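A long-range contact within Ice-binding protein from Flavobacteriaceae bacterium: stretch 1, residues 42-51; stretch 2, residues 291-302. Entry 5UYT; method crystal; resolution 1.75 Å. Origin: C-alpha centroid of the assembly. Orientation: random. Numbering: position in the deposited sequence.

Stretch 1 42-51: NFGNVDGVMQ
Stretch 2 291-302: TDIELLYPAAFG

How does the start of stretch 1 meet stretch 2? F43 (phi/psi -74/150, chi1 m) turns the end of its side chain away and offers its backbone instead: F43 O lies 3.1 Å from Y297 CE1. G44 (-94/-150) follows, with G44 C 3.4 Å from Y297 CD1. The Y297 ring (chi1 m, chi2 92°), whose CA-to-CB bond points toward stretch 1, lies obliquely against this backbone.

What ties the two stretches together at N45? Its side chain (-66/125; chi1 m, chi2 -47°) starts sideways but brings its amide to the backbone of Y297 (-131/76), and both ends of that amide are used. Y297 N donates to N45 OD1 at 2.8 Å, while N45 ND2 donates to Y297 O at 2.9 Å. N45 OD1 is also 3.2 Å from L296 N, but the angle is too poor for a hydrogen bond. One water accepts from N45 ND2 at 2.9 Å.

How do the stretches run past N45, and what links their backbones? N45 CA lies 5.3 Å from L295 CA and V49 CA 5.8 Å from I293 CA; one stretch ascends as the other descends, so they run antiparallel. No direct backbone-to-backbone hydrogen bond joins them, but waters bridge them. At V46 (-116/131, chi1 t), one accepts from V46 N (3.0 Å) and L296 N (3.2 Å).

Which contacts complete the walk? I293 (-141/128; chi1 m, chi2 t) points toward stretch 1, its CD1 3.4 Å from OD1 of D47 (-81/78; chi1 t, chi2 17°). At extended G48 (166/172), a water donates to G48 O (2.8 Å) and E294 O (2.7 Å), and I293 CG2 is 3.5 Å from G48 O. V49 (-95/137, chi1 t) places CG2 4.2 Å from I293 CG1. M50 (-78/107), with all three chi angles m, begins a strand and packs CG 3.8 Å from L296 CD1.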

# COMPACT_ATOMS: atom_id res chain seq x y z
N ASN A 42 -1.44 1.01 -18.93
CA ASN A 42 -1.17 -0.40 -18.61
C ASN A 42 -0.64 -0.65 -17.20
O ASN A 42 -0.05 -1.70 -16.95
CB ASN A 42 -0.25 -1.06 -19.67
CG ASN A 42 -0.34 -2.59 -19.68
OD1 ASN A 42 -1.42 -3.18 -19.57
ND2 ASN A 42 0.81 -3.25 -19.81
N PHE A 43 -0.82 0.31 -16.29
CA PHE A 43 -0.57 0.03 -14.87
C PHE A 43 -1.68 -0.83 -14.27
O PHE A 43 -2.81 -0.78 -14.73
CB PHE A 43 -0.40 1.33 -14.07
CG PHE A 43 0.90 2.02 -14.35
CD1 PHE A 43 2.00 1.82 -13.51
CD2 PHE A 43 1.07 2.80 -15.50
CE1 PHE A 43 3.21 2.42 -13.77
CE2 PHE A 43 2.30 3.39 -15.78
CZ PHE A 43 3.37 3.20 -14.91
N GLY A 44 -1.32 -1.65 -13.27
CA GLY A 44 -2.28 -2.41 -12.48
C GLY A 44 -2.62 -1.59 -11.24
O GLY A 44 -2.55 -0.37 -11.27
N ASN A 45 -2.93 -2.26 -10.14
CA ASN A 45 -3.25 -1.53 -8.90
C ASN A 45 -2.03 -0.79 -8.38
O ASN A 45 -0.95 -1.39 -8.22
CB ASN A 45 -3.82 -2.50 -7.83
CG ASN A 45 -5.20 -2.98 -8.19
OD1 ASN A 45 -6.07 -2.18 -8.57
ND2 ASN A 45 -5.43 -4.29 -8.06
N VAL A 46 -2.19 0.52 -8.19
CA VAL A 46 -1.14 1.41 -7.69
C VAL A 46 -1.55 1.97 -6.34
O VAL A 46 -2.68 2.40 -6.19
CB VAL A 46 -0.88 2.55 -8.71
CG1 VAL A 46 -0.04 3.66 -8.08
CG2 VAL A 46 -0.15 1.98 -9.92
N ASP A 47 -0.66 1.91 -5.34
CA ASP A 47 -0.96 2.60 -4.08
C ASP A 47 -0.62 4.07 -4.24
O ASP A 47 0.40 4.56 -3.73
CB ASP A 47 -0.19 2.00 -2.88
CG ASP A 47 -0.59 2.64 -1.58
OD1 ASP A 47 -1.65 3.30 -1.57
OD2 ASP A 47 0.13 2.50 -0.54
N GLY A 48 -1.51 4.79 -4.91
CA GLY A 48 -1.30 6.19 -5.27
C GLY A 48 -2.35 6.55 -6.30
O GLY A 48 -3.10 5.68 -6.78
N VAL A 49 -2.43 7.84 -6.63
CA VAL A 49 -3.43 8.31 -7.59
C VAL A 49 -2.81 8.37 -8.97
O VAL A 49 -1.66 8.84 -9.14
CB VAL A 49 -3.98 9.69 -7.18
CG1 VAL A 49 -5.01 10.23 -8.19
CG2 VAL A 49 -4.54 9.61 -5.76
N MET A 50 -3.57 7.90 -9.96
CA MET A 50 -3.17 8.08 -11.37
C MET A 50 -3.51 9.51 -11.78
O MET A 50 -4.69 9.83 -11.96
CB MET A 50 -3.88 7.03 -12.27
CG MET A 50 -3.67 5.58 -11.81
SD MET A 50 -1.95 5.08 -11.59
CE MET A 50 -1.34 5.20 -13.28
N GLN A 51 -2.49 10.37 -11.94
CA GLN A 51 -2.69 11.80 -12.21
C GLN A 51 -2.30 12.11 -13.66
O GLN A 51 -1.13 11.98 -14.01
CB GLN A 51 -1.79 12.65 -11.29
CG GLN A 51 -1.86 12.33 -9.80
CD GLN A 51 -3.08 12.96 -9.14
OE1 GLN A 51 -4.04 13.32 -9.80
NE2 GLN A 51 -3.06 13.02 -7.81
N THR A 291 -13.07 8.80 -0.48
CA THR A 291 -12.03 7.92 -1.04
C THR A 291 -10.73 8.72 -1.21
O THR A 291 -10.77 9.83 -1.75
CB THR A 291 -12.46 7.43 -2.44
OG1 THR A 291 -13.59 6.57 -2.26
CG2 THR A 291 -11.34 6.65 -3.15
N ASP A 292 -9.62 8.19 -0.70
CA ASP A 292 -8.30 8.79 -0.97
C ASP A 292 -7.72 8.26 -2.28
O ASP A 292 -7.18 9.01 -3.09
CB ASP A 292 -7.32 8.41 0.15
CG ASP A 292 -7.69 9.03 1.46
OD1 ASP A 292 -8.09 10.21 1.46
OD2 ASP A 292 -7.59 8.35 2.49
N ILE A 293 -7.80 6.95 -2.46
CA ILE A 293 -7.10 6.28 -3.58
C ILE A 293 -8.03 5.21 -4.10
O ILE A 293 -8.53 4.38 -3.32
CB ILE A 293 -5.77 5.61 -3.16
CG1 ILE A 293 -4.70 6.67 -2.79
CG2 ILE A 293 -5.24 4.64 -4.25
CD1 ILE A 293 -3.50 6.07 -2.06
N GLU A 294 -8.28 5.22 -5.41
CA GLU A 294 -9.06 4.12 -6.01
C GLU A 294 -8.11 3.09 -6.60
O GLU A 294 -7.22 3.43 -7.41
CB GLU A 294 -10.05 4.59 -7.08
CG GLU A 294 -10.85 3.42 -7.70
CD GLU A 294 -11.84 3.83 -8.78
OE1 GLU A 294 -12.00 5.05 -9.04
OE2 GLU A 294 -12.45 2.93 -9.40
N LEU A 295 -8.32 1.84 -6.22
CA LEU A 295 -7.55 0.71 -6.75
C LEU A 295 -8.31 0.25 -7.97
O LEU A 295 -9.43 -0.27 -7.86
CB LEU A 295 -7.37 -0.42 -5.69
CG LEU A 295 -6.67 0.00 -4.39
CD1 LEU A 295 -6.66 -1.08 -3.34
CD2 LEU A 295 -5.22 0.48 -4.64
N LEU A 296 -7.73 0.50 -9.15
CA LEU A 296 -8.51 0.46 -10.38
C LEU A 296 -8.84 -0.93 -10.94
O LEU A 296 -9.64 -1.03 -11.90
CB LEU A 296 -7.81 1.31 -11.43
CG LEU A 296 -7.84 2.80 -11.09
CD1 LEU A 296 -6.91 3.55 -12.03
CD2 LEU A 296 -9.24 3.40 -11.18
N TYR A 297 -8.26 -1.98 -10.35
CA TYR A 297 -8.40 -3.35 -10.89
C TYR A 297 -8.79 -4.35 -9.81
O TYR A 297 -7.95 -5.11 -9.35
CB TYR A 297 -7.13 -3.79 -11.69
CG TYR A 297 -6.77 -2.73 -12.70
CD1 TYR A 297 -5.87 -1.71 -12.38
CD2 TYR A 297 -7.41 -2.69 -13.93
CE1 TYR A 297 -5.59 -0.68 -13.29
CE2 TYR A 297 -7.14 -1.68 -14.84
CZ TYR A 297 -6.24 -0.67 -14.50
OH TYR A 297 -5.97 0.33 -15.43
N PRO A 298 -10.09 -4.33 -9.40
CA PRO A 298 -10.48 -5.16 -8.27
C PRO A 298 -10.37 -6.65 -8.55
O PRO A 298 -10.16 -7.42 -7.62
CB PRO A 298 -11.93 -4.72 -8.00
CG PRO A 298 -11.96 -3.29 -8.48
CD PRO A 298 -11.15 -3.36 -9.76
N ALA A 299 -10.49 -7.05 -9.82
CA ALA A 299 -10.33 -8.48 -10.16
C ALA A 299 -8.90 -8.97 -9.89
O ALA A 299 -8.69 -10.18 -9.76
CB ALA A 299 -10.70 -8.73 -11.62
N ALA A 300 -7.95 -8.04 -9.79
CA ALA A 300 -6.52 -8.37 -9.67
C ALA A 300 -5.95 -8.05 -8.27
O ALA A 300 -4.73 -8.03 -8.07
CB ALA A 300 -5.75 -7.63 -10.78
N PHE A 301 -6.82 -7.80 -7.30
CA PHE A 301 -6.42 -7.43 -5.93
C PHE A 301 -5.58 -8.56 -5.30
O PHE A 301 -5.81 -9.74 -5.56
CB PHE A 301 -7.71 -7.16 -5.11
CG PHE A 301 -7.50 -6.61 -3.73
CD1 PHE A 301 -6.95 -5.33 -3.52
CD2 PHE A 301 -7.93 -7.35 -2.63
CE1 PHE A 301 -6.81 -4.84 -2.19
CE2 PHE A 301 -7.81 -6.87 -1.32
CZ PHE A 301 -7.24 -5.61 -1.10
N GLY A 302 -4.63 -8.19 -4.46
CA GLY A 302 -3.68 -9.17 -3.91
C GLY A 302 -2.41 -9.14 -4.73
O GLY A 302 -1.89 -8.08 -5.10
O HOH W 1 -3.21 -5.95 -7.17
O HOH W 2 -4.73 1.58 -9.26
O HOH W 3 -4.92 4.31 -8.47